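Local coordinates for protein berberine bridge enzyme-like 28 (Arabidopsis thaliana, PDB 5D79) that is a secreted FAD-dependent oxidoreductase of the berberine bridge enzyme-like family that takes part in the plant's adaptation to salt stress, at residues 70-73 with 74-77; 334-337 with 338-341; 215-219 with 220-224; 454-457 with 458-461. All coordinates share one frame; numbering follows the deposited sequence. Where two conformers were deposited one is given.

Interaction 1. Residues 70-73 with 74-77; sequences FSVS and ETPK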
loop_
_atom_site.group_PDB
_atom_site.type_symbol
_atom_site.label_atom_id
_atom_site.label_comp_id
_atom_site.label_asym_id
_atom_site.label_seq_id
_atom_site.Cartn_x
_atom_site.Cartn_y
_atom_site.Cartn_z
ATOM N N PHE A 70 8.882 -7.303 -12.901
ATOM C CA PHE A 70 9.893 -7.860 -12.018
ATOM C C PHE A 70 9.808 -9.374 -11.967
ATOM O O PHE A 70 10.318 -10.007 -11.042
ATOM C CB PHE A 70 9.756 -7.278 -10.617
ATOM C CG PHE A 70 10.057 -5.816 -10.552
ATOM C CD1 PHE A 70 11.330 -5.348 -10.844
ATOM C CD2 PHE A 70 9.077 -4.913 -10.199
ATOM C CE1 PHE A 70 11.621 -3.998 -10.785
ATOM C CE2 PHE A 70 9.351 -3.557 -10.129
ATOM C CZ PHE A 70 10.626 -3.096 -10.423
ATOM N N SER A 71 9.162 -9.950 -12.969
ATOM C CA SER A 71 9.124 -11.396 -13.097
ATOM C C SER A 71 9.967 -11.846 -14.280
ATOM O O SER A 71 9.857 -12.981 -14.721
ATOM C CB SER A 71 7.693 -11.885 -13.266
ATOM O OG SER A 71 7.170 -11.402 -14.478
ATOM N N VAL A 72 10.801 -10.953 -14.800
ATOM C CA VAL A 72 11.608 -11.278 -15.972
ATOM C C VAL A 72 12.885 -12.026 -15.566
ATOM O O VAL A 72 13.334 -11.921 -14.420
ATOM C CB VAL A 72 11.958 -10.009 -16.788
ATOM C CG1 VAL A 72 10.718 -9.491 -17.505
ATOM C CG2 VAL A 72 12.549 -8.934 -15.903
ATOM N N SER A 73 13.455 -12.793 -16.497
ATOM C CA SER A 73 14.574 -13.679 -16.182
ATOM C C SER A 73 15.846 -12.910 -15.814
ATOM O O SER A 73 16.728 -13.437 -15.135
ATOM C CB SER A 73 14.851 -14.634 -17.357
ATOM O OG SER A 73 15.216 -13.936 -18.535
ATOM N N GLU A 74 15.930 -11.660 -16.251
ATOM C CA GLU A 74 17.113 -10.840 -16.001
ATOM C C GLU A 74 17.145 -10.250 -14.586
ATOM O O GLU A 74 18.162 -9.694 -14.170
ATOM C CB GLU A 74 17.213 -9.711 -17.041
ATOM C CG GLU A 74 15.875 -9.208 -17.600
ATOM C CD GLU A 74 15.378 -10.017 -18.796
ATOM O OE1 GLU A 74 15.004 -11.197 -18.612
ATOM O OE2 GLU A 74 15.362 -9.475 -19.923
ATOM N N THR A 75 16.040 -10.373 -13.853
ATOM C CA THR A 75 15.971 -9.888 -12.479
ATOM C C THR A 75 16.428 -10.971 -11.503
ATOM O O THR A 75 16.295 -12.167 -11.787
ATOM C CB THR A 75 14.548 -9.412 -12.109
ATOM O OG1 THR A 75 13.588 -10.433 -12.416
ATOM C CG2 THR A 75 14.198 -8.136 -12.877
ATOM N N PRO A 76 17.006 -10.550 -10.358
ATOM C CA PRO A 76 17.571 -11.491 -9.381
ATOM C C PRO A 76 16.555 -12.511 -8.861
ATOM O O PRO A 76 15.416 -12.169 -8.529
ATOM C CB PRO A 76 18.055 -10.569 -8.251
ATOM C CG PRO A 76 18.360 -9.272 -8.931
ATOM C CD PRO A 76 17.306 -9.146 -10.001
ATOM N N LYS A 77 16.986 -13.766 -8.797
ATOM C CA LYS A 77 16.150 -14.852 -8.310
ATOM C C LYS A 77 16.676 -15.386 -6.975
ATOM O O LYS A 77 17.882 -15.417 -6.756
ATOM C CB LYS A 77 16.090 -15.965 -9.356
ATOM C CG LYS A 77 15.487 -15.516 -10.682
ATOM C CD LYS A 77 14.091 -14.929 -10.483
ATOM C CE LYS A 77 13.411 -14.588 -11.806
ATOM N NZ LYS A 77 14.177 -13.588 -12.593
HETATM O O HOH W 1 17.919 -14.264 -13.054
#

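Interaction 2. Residues 334-337 with 338-341; sequences MSWI and ESVL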
loop_
_atom_site.group_PDB
_atom_site.type_symbol
_atom_site.label_atom_id
_atom_site.label_comp_id
_atom_site.label_asym_id
_atom_site.label_seq_id
_atom_site.Cartn_x
_atom_site.Cartn_y
_atom_site.Cartn_z
ATOM N N MET A 334 -25.946 1.493 -1.216
ATOM C CA MET A 334 -25.592 0.077 -1.109
ATOM C C MET A 334 -24.935 -0.152 0.248
ATOM O O MET A 334 -24.806 0.788 1.030
ATOM C CB MET A 334 -24.650 -0.349 -2.242
ATOM C CG MET A 334 -23.312 0.398 -2.250
ATOM S SD MET A 334 -22.270 -0.021 -3.655
ATOM C CE MET A 334 -23.304 0.484 -5.007
ATOM N N SER A 335 -24.525 -1.388 0.530
ATOM C CA SER A 335 -23.806 -1.673 1.775
ATOM C C SER A 335 -22.329 -1.287 1.628
ATOM O O SER A 335 -21.852 -1.067 0.521
ATOM C CB SER A 335 -23.950 -3.145 2.154
ATOM O OG SER A 335 -23.238 -3.964 1.247
ATOM N N TRP A 336 -21.602 -1.189 2.734
ATOM C CA TRP A 336 -20.196 -0.840 2.623
ATOM C C TRP A 336 -19.440 -1.934 1.877
ATOM O O TRP A 336 -18.606 -1.649 1.025
ATOM C CB TRP A 336 -19.564 -0.591 3.998
ATOM C CG TRP A 336 -18.083 -0.623 3.931
ATOM C CD1 TRP A 336 -17.246 0.396 3.561
ATOM C CD2 TRP A 336 -17.248 -1.754 4.205
ATOM N NE1 TRP A 336 -15.940 -0.034 3.591
ATOM C CE2 TRP A 336 -15.912 -1.351 3.979
ATOM C CE3 TRP A 336 -17.501 -3.077 4.615
ATOM C CZ2 TRP A 336 -14.832 -2.216 4.157
ATOM C CZ3 TRP A 336 -16.427 -3.933 4.788
ATOM C CH2 TRP A 336 -15.107 -3.501 4.559
ATOM N N ILE A 337 -19.742 -3.189 2.176
ATOM C CA ILE A 337 -19.033 -4.265 1.520
ATOM C C ILE A 337 -19.329 -4.236 0.014
ATOM O O ILE A 337 -18.473 -4.581 -0.798
ATOM C CB ILE A 337 -19.390 -5.658 2.132
ATOM C CG1 ILE A 337 -18.505 -6.755 1.524
ATOM C CG2 ILE A 337 -20.877 -5.999 1.968
ATOM C CD1 ILE A 337 -17.015 -6.511 1.737
ATOM N N GLU A 338 -20.525 -3.807 -0.372
ATOM C CA GLU A 338 -20.830 -3.702 -1.791
ATOM C C GLU A 338 -20.047 -2.541 -2.416
ATOM O O GLU A 338 -19.681 -2.589 -3.595
ATOM C CB GLU A 338 -22.337 -3.547 -2.009
ATOM C CG GLU A 338 -23.097 -4.863 -1.854
ATOM C CD GLU A 338 -24.603 -4.716 -2.013
ATOM O OE1 GLU A 338 -25.163 -3.678 -1.601
ATOM O OE2 GLU A 338 -25.230 -5.649 -2.552
ATOM N N SER A 339 -19.764 -1.516 -1.614
ATOM C CA SER A 339 -18.998 -0.361 -2.084
ATOM C C SER A 339 -17.530 -0.741 -2.324
ATOM O O SER A 339 -16.845 -0.115 -3.133
ATOM C CB SER A 339 -19.092 0.796 -1.091
ATOM O OG SER A 339 -18.203 0.611 -0.008
ATOM N N VAL A 340 -17.063 -1.767 -1.620
ATOM C CA VAL A 340 -15.738 -2.338 -1.859
ATOM C C VAL A 340 -15.641 -2.924 -3.280
ATOM O O VAL A 340 -14.683 -2.672 -4.006
ATOM C CB VAL A 340 -15.400 -3.439 -0.804
ATOM C CG1 VAL A 340 -14.132 -4.182 -1.176
ATOM C CG2 VAL A 340 -15.285 -2.841 0.598
ATOM N N LEU A 341 -16.631 -3.710 -3.677
ATOM C CA LEU A 341 -16.661 -4.236 -5.036
ATOM C C LEU A 341 -16.752 -3.083 -6.020
ATOM O O LEU A 341 -16.178 -3.116 -7.102
ATOM C CB LEU A 341 -17.844 -5.191 -5.245
ATOM C CG LEU A 341 -17.717 -6.664 -4.859
ATOM C CD1 LEU A 341 -17.600 -6.802 -3.370
ATOM C CD2 LEU A 341 -18.924 -7.421 -5.342
#

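Interaction 3. Residues 215-219 with 220-224; sequences LDRQA and MGEDY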
loop_
_atom_site.group_PDB
_atom_site.type_symbol
_atom_site.label_atom_id
_atom_site.label_comp_id
_atom_site.label_asym_id
_atom_site.label_seq_id
_atom_site.Cartn_x
_atom_site.Cartn_y
_atom_site.Cartn_z
ATOM N N LEU A 215 6.653 -12.386 19.460
ATOM C CA LEU A 215 6.301 -11.337 20.406
ATOM C C LEU A 215 4.927 -10.728 20.125
ATOM O O LEU A 215 4.640 -10.326 18.996
ATOM C CB LEU A 215 7.373 -10.245 20.370
ATOM C CG LEU A 215 8.803 -10.687 20.691
ATOM C CD1 LEU A 215 9.815 -9.769 20.042
ATOM C CD2 LEU A 215 9.007 -10.718 22.195
ATOM N N ASP A 216 4.074 -10.667 21.145
ATOM C CA ASP A 216 2.823 -9.930 21.005
ATOM C C ASP A 216 3.055 -8.493 21.497
ATOM O O ASP A 216 4.170 -8.150 21.911
ATOM C CB ASP A 216 1.659 -10.629 21.736
ATOM C CG ASP A 216 1.823 -10.662 23.250
ATOM O OD1 ASP A 216 2.920 -10.345 23.748
ATOM O OD2 ASP A 216 0.847 -11.026 23.947
ATOM N N ARG A 217 2.034 -7.645 21.411
ATOM C CA ARG A 217 2.205 -6.221 21.705
ATOM C C ARG A 217 2.801 -6.028 23.100
ATOM O O ARG A 217 3.688 -5.197 23.316
ATOM C CB ARG A 217 0.869 -5.481 21.581
ATOM C CG ARG A 217 0.940 -4.055 22.046
ATOM C CD ARG A 217 -0.382 -3.339 21.959
ATOM N NE ARG A 217 -0.158 -1.916 22.171
ATOM C CZ ARG A 217 -1.076 -0.979 21.992
ATOM N NH1 ARG A 217 -2.294 -1.304 21.595
ATOM N NH2 ARG A 217 -0.771 0.286 22.201
ATOM N N GLN A 218 2.310 -6.834 24.030
ATOM C CA GLN A 218 2.774 -6.842 25.400
ATOM C C GLN A 218 4.254 -7.214 25.478
ATOM O O GLN A 218 5.024 -6.571 26.196
ATOM C CB GLN A 218 1.925 -7.821 26.211
ATOM C CG GLN A 218 2.180 -7.859 27.708
ATOM C CD GLN A 218 1.310 -8.911 28.398
ATOM O OE1 GLN A 218 0.866 -9.882 27.767
ATOM N NE2 GLN A 218 1.053 -8.716 29.692
ATOM N N ALA A 219 4.657 -8.234 24.721
ATOM C CA ALA A 219 6.022 -8.759 24.812
ATOM C C ALA A 219 7.020 -7.934 24.017
ATOM O O ALA A 219 8.187 -7.851 24.395
ATOM C CB ALA A 219 6.071 -10.210 24.355
ATOM N N MET A 220 6.569 -7.322 22.925
ATOM C CA MET A 220 7.468 -6.589 22.043
ATOM C C MET A 220 7.761 -5.173 22.534
ATOM O O MET A 220 8.818 -4.630 22.235
ATOM C CB MET A 220 6.893 -6.528 20.633
ATOM C CG MET A 220 5.828 -5.464 20.447
ATOM S SD MET A 220 5.205 -5.446 18.776
ATOM C CE MET A 220 4.297 -6.990 18.740
ATOM N N GLY A 221 6.840 -4.578 23.286
ATOM C CA GLY A 221 7.027 -3.213 23.750
ATOM C C GLY A 221 6.375 -2.176 22.851
ATOM O O GLY A 221 6.106 -2.450 21.683
ATOM N N GLU A 222 6.125 -0.981 23.390
ATOM C CA GLU A 222 5.372 0.043 22.670
ATOM C C GLU A 222 6.147 0.598 21.487
ATOM O O GLU A 222 5.554 0.917 20.465
ATOM C CB GLU A 222 4.961 1.181 23.608
ATOM C CG GLU A 222 3.822 0.814 24.546
ATOM C CD GLU A 222 2.564 0.394 23.805
ATOM O OE1 GLU A 222 1.936 1.267 23.178
ATOM O OE2 GLU A 222 2.207 -0.806 23.841
ATOM N N ASP A 223 7.469 0.711 21.628
ATOM C CA ASP A 223 8.331 1.192 20.548
ATOM C C ASP A 223 8.252 0.242 19.347
ATOM O O ASP A 223 8.106 0.665 18.196
ATOM C CB ASP A 223 9.789 1.329 21.028
ATOM C CG ASP A 223 10.180 2.771 21.360
ATOM O OD1 ASP A 223 9.424 3.697 21.003
ATOM O OD2 ASP A 223 11.258 2.976 21.966
ATOM N N TYR A 224 8.358 -1.052 19.626
ATOM C CA TYR A 224 8.269 -2.052 18.579
ATOM C C TYR A 224 6.881 -1.991 17.934
ATOM O O TYR A 224 6.759 -1.952 16.702
ATOM C CB TYR A 224 8.555 -3.443 19.162
ATOM C CG TYR A 224 9.186 -4.456 18.214
ATOM C CD1 TYR A 224 8.939 -4.433 16.834
ATOM C CD2 TYR A 224 10.022 -5.450 18.714
ATOM C CE1 TYR A 224 9.520 -5.373 15.992
ATOM C CE2 TYR A 224 10.599 -6.386 17.887
ATOM C CZ TYR A 224 10.348 -6.352 16.532
ATOM O OH TYR A 224 10.952 -7.309 15.744
#

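Interaction 4. Residues 454-457 with 458-461; sequences VYEF and MTPY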
loop_
_atom_site.group_PDB
_atom_site.type_symbol
_atom_site.label_atom_id
_atom_site.label_comp_id
_atom_site.label_asym_id
_atom_site.label_seq_id
_atom_site.Cartn_x
_atom_site.Cartn_y
_atom_site.Cartn_z
ATOM N N VAL A 454 6.367 13.971 -15.215
ATOM C CA VAL A 454 5.247 14.665 -14.581
ATOM C C VAL A 454 5.596 14.962 -13.120
ATOM O O VAL A 454 5.254 16.019 -12.593
ATOM C CB VAL A 454 3.895 13.849 -14.690
ATOM C CG1 VAL A 454 3.982 12.484 -14.021
ATOM C CG2 VAL A 454 2.726 14.641 -14.121
ATOM N N TYR A 455 6.304 14.037 -12.485
ATOM C CA TYR A 455 6.756 14.204 -11.109
ATOM C C TYR A 455 7.709 15.386 -10.997
ATOM O O TYR A 455 7.564 16.245 -10.114
ATOM C CB TYR A 455 7.429 12.922 -10.634
ATOM C CG TYR A 455 8.008 12.927 -9.228
ATOM C CD1 TYR A 455 9.326 13.327 -8.989
ATOM C CD2 TYR A 455 7.266 12.458 -8.150
ATOM C CE1 TYR A 455 9.869 13.296 -7.712
ATOM C CE2 TYR A 455 7.808 12.421 -6.867
ATOM C CZ TYR A 455 9.106 12.838 -6.660
ATOM O OH TYR A 455 9.632 12.795 -5.397
ATOM N N GLU A 456 8.686 15.428 -11.899
ATOM C CA GLU A 456 9.599 16.564 -11.951
ATOM C C GLU A 456 8.810 17.865 -12.160
ATOM O O GLU A 456 9.094 18.879 -11.519
ATOM C CB GLU A 456 10.648 16.384 -13.056
ATOM C CG GLU A 456 11.648 15.266 -12.800
ATOM C CD GLU A 456 12.345 15.386 -11.462
ATOM O OE1 GLU A 456 12.936 16.450 -11.197
ATOM O OE2 GLU A 456 12.297 14.421 -10.668
ATOM N N PHE A 457 7.809 17.823 -13.033
ATOM C CA PHE A 457 7.031 19.011 -13.293
ATOM C C PHE A 457 6.353 19.502 -12.021
ATOM O O PHE A 457 6.253 20.709 -11.793
ATOM C CB PHE A 457 5.969 18.787 -14.370
ATOM C CG PHE A 457 4.977 19.913 -14.441
ATOM C CD1 PHE A 457 5.350 21.146 -14.968
ATOM C CD2 PHE A 457 3.702 19.772 -13.918
ATOM C CE1 PHE A 457 4.462 22.208 -15.002
ATOM C CE2 PHE A 457 2.811 20.835 -13.948
ATOM C CZ PHE A 457 3.194 22.057 -14.491
ATOM N N MET A 458 5.902 18.568 -11.190
ATOM C CA MET A 458 5.091 18.910 -10.018
ATOM C C MET A 458 5.899 19.451 -8.838
ATOM O O MET A 458 5.314 19.891 -7.854
ATOM C CB MET A 458 4.288 17.686 -9.563
ATOM C CG MET A 458 3.130 17.333 -10.467
ATOM S SD MET A 458 1.807 18.552 -10.366
ATOM C CE MET A 458 1.273 18.326 -8.675
ATOM N N THR A 459 7.228 19.418 -8.940
ATOM C CA THR A 459 8.123 19.822 -7.851
ATOM C C THR A 459 7.731 21.141 -7.143
ATOM O O THR A 459 7.545 21.146 -5.927
ATOM C CB THR A 459 9.577 19.940 -8.355
ATOM O OG1 THR A 459 9.994 18.698 -8.942
ATOM C CG2 THR A 459 10.516 20.314 -7.210
ATOM N N PRO A 460 7.568 22.254 -7.888
ATOM C CA PRO A 460 7.291 23.497 -7.163
ATOM C C PRO A 460 5.948 23.560 -6.444
ATOM O O PRO A 460 5.723 24.521 -5.734
ATOM C CB PRO A 460 7.315 24.545 -8.275
ATOM C CG PRO A 460 6.856 23.814 -9.462
ATOM C CD PRO A 460 7.508 22.473 -9.346
ATOM N N TYR A 461 5.078 22.573 -6.629
ATOM C CA TYR A 461 3.699 22.671 -6.168
ATOM C C TYR A 461 3.376 21.735 -5.002
ATOM O O TYR A 461 2.315 21.843 -4.383
ATOM C CB TYR A 461 2.746 22.382 -7.326
ATOM C CG TYR A 461 3.043 23.149 -8.595
ATOM C CD1 TYR A 461 2.960 24.533 -8.619
ATOM C CD2 TYR A 461 3.382 22.486 -9.782
ATOM C CE1 TYR A 461 3.219 25.247 -9.775
ATOM C CE2 TYR A 461 3.643 23.200 -10.954
ATOM C CZ TYR A 461 3.558 24.584 -10.935
ATOM O OH TYR A 461 3.803 25.330 -12.062
#

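Interaction 1. Residues 70-73 with 74-77
The carbonyl oxygen of V72 is gripped by three donors from the residues that follow it. T75 OG1 gives V72 O a very short bond of 2.5 Å, tilted only 17° from the carbonyl plane. K77 NZ lies 2.6 Å from V72 O and is also tilted from that plane. The third donor is the backbone: T75 N reaches V72 O at 3.2 Å from well above the plane, the bond that closes a type I beta turn running from V72 to T75. The T75 hydroxyl gets there because chi1 (52°) tucks OG1 between its own backbone N and carbonyl carbon, while CG2 is left to meet V72 CG2 at 3.5 Å, the two side chains crossing at about a right angle. K77 curls back on itself, bent at chi2 and chi4, and its ammonium also donates to T75 O (2.7 Å), so the amine ties the carbonyl at the start of the turn to the one at its end. A water bridges S73 O and T75 O. At the turn's corner S73 OG donates to E74 OE1 at 2.7 Å, meeting the carboxylate oxygen nearly along its C-O axis, and the E74 CG methylene rests against V72 CG2. F70 turns its ring inward onto E114, Y118 and I119, leaving its edge toward T75 CG2. The whole is a type I beta turn reinforced by side chains, set in the surface loop between helix 58-63 and strand 80-82, with residues 74-77 lying within the PCMH-type FAD-binding region.

Interaction 2. Residues 334-337 with 338-341
W336 and V340, one helical turn apart, meet ring to methyl: V340 CG2 sits over one face of the indole, 3.9 Å from the centroid of its six-membered ring and 22° off the normal, a CH-pi contact. The methyl is offset toward the rim, with CZ2 its nearest ring atom. With chi1 at 164°, W336 CG stands opposite its backbone N, and the ring is carried to where V340 can cover it; Y157 of helix 153-163 adds an edge-to-face ring pair.

On another side of the helix start, S335 and E338 face each other as a capping box. S335 N points almost straight at E338 OE1 (3.2 Å, 177°), meeting the anti side of the carboxylate, and in return E338 N donates to S335 OG at 3.2 Å. The E338 chain, extended beyond CG, passes M334 on the way, so that OE1 lies 3.4 Å from M334 CB. M334 lays its SD against the backbone of E338 and S339.

S339 turns its hydroxyl back to W336 O, a 2.5 Å bond from OG in the carbonyl plane, on a lone pair. V340 N uses the same oxygen at 3.1 Å. The chemistry is thus divided: W336 and V340 make an apolar side, while on the polar side the capping box satisfies E338 N and holds S335 N, and W336 O satisfies the buried S339 hydroxyl. The E338 carboxylate, beside the helix N-terminus, is probably favoured by the helix dipole.

Interaction 3. Residues 215-219 with 220-224
R217 and E222 meet side-on: NE donates to E222 OE2 at 3.1 Å and NH2 to E222 OE1 at 3.0 Å, both on syn lone pairs, the second bond almost straight. The arginine is extended from CG to NE, whereas the glutamate is bent at chi2 (-59°), which swings its carboxylate back toward the preceding helix. The two flat groups end up nearly coplanar, 24° apart, and NH1 goes on to I203 O.

M220 has chi1 near 80°, with CG wedged between its own N and carbonyl carbon; the chain then runs straight through chi2 and bends at chi3, bringing CE against the backbone, 3.4 Å from L215 O. Its CB packs on L215 CB at 3.8 Å. From the other end of L215, CD1 reaches Y224 CE2, the two side chains crossing at about a right angle; Y224 OH bonds to F236 O.

D216 caps the first helix, OD1 taking A219 N at 2.9 Å. G221, at positive phi, ends that helix and leads into the next. A two-point salt bridge therefore links the two short helices, while L215 packs the strand end on M220 and Y224. The charges of R217 and E222 are matched within the contact; D223 finds its partner outside, in R506.

Interaction 4. Residues 454-457 with 458-461
M458 and F457, neighbours at the end of helix 441-458, and T459 just beyond carry this contact. The F457 chi1 of 168° turns the ring away from its own backbone N and out to where Y461 meets it. M458, bent at chi2, brings SD to 4.2 Å from F457 CD2, a Met-aromatic contact in which the sulfur stands oblique to the ring, 5.3 Å from its centroid. Its chi1 (-73°) puts M458 CG 3.3 Å from V454 O, the carbonyl that accepts M458 N in an i to i+4 helical bond; the side chain also packs on I384 and Y429.

Y461, at the end of the 3-10 turn, comes up to F457. Its CE2 approaches F457 CZ at 3.7 Å, with the ring planes 56° apart, so the pair is neither stacked nor edge-to-face. P460 CG lies over the centre of the other ring, Y461, while its CD rests against F457 O. F457 also touches E383 and R387 of helix 378-388, and Y461 touches A380 there.

T459 closes the polar side. Both its backbone N and its hydroxyl donate to E456 O, from the same face of the carbonyl; the OG1 bond is the shorter, 2.7 Å. R467 then bonds to T459 OG1 and to Y455 O, tying the helix end to the later chain. Together this is a helix C-terminus that passes through a tightened, 3-10 turn at residues 459-461, with an aromatic pair and a methionine packed against helix 378-388.

How the interactions relate
The four contacts are separate, no two of them touching, and their centres lie 31 to 40 Å apart. Interaction 2 is the buried one, where a helix start lies beside strand 253-260 and helix 153-163; interaction 1 is a surface loop, and interactions 3 and 4 are partly buried. Three of them deal with helix ends: 2 and 3 cap starts with S335 and D216, while 4 finishes a helix in a 3-10 turn. Chemistry follows place: buried 2 relies on a CH-pi contact, a capping box and one short hydroxyl bond, 3 on a salt bridge near the surface, 4 on aromatic and sulfur packing, and 1 on many donors round one carbonyl.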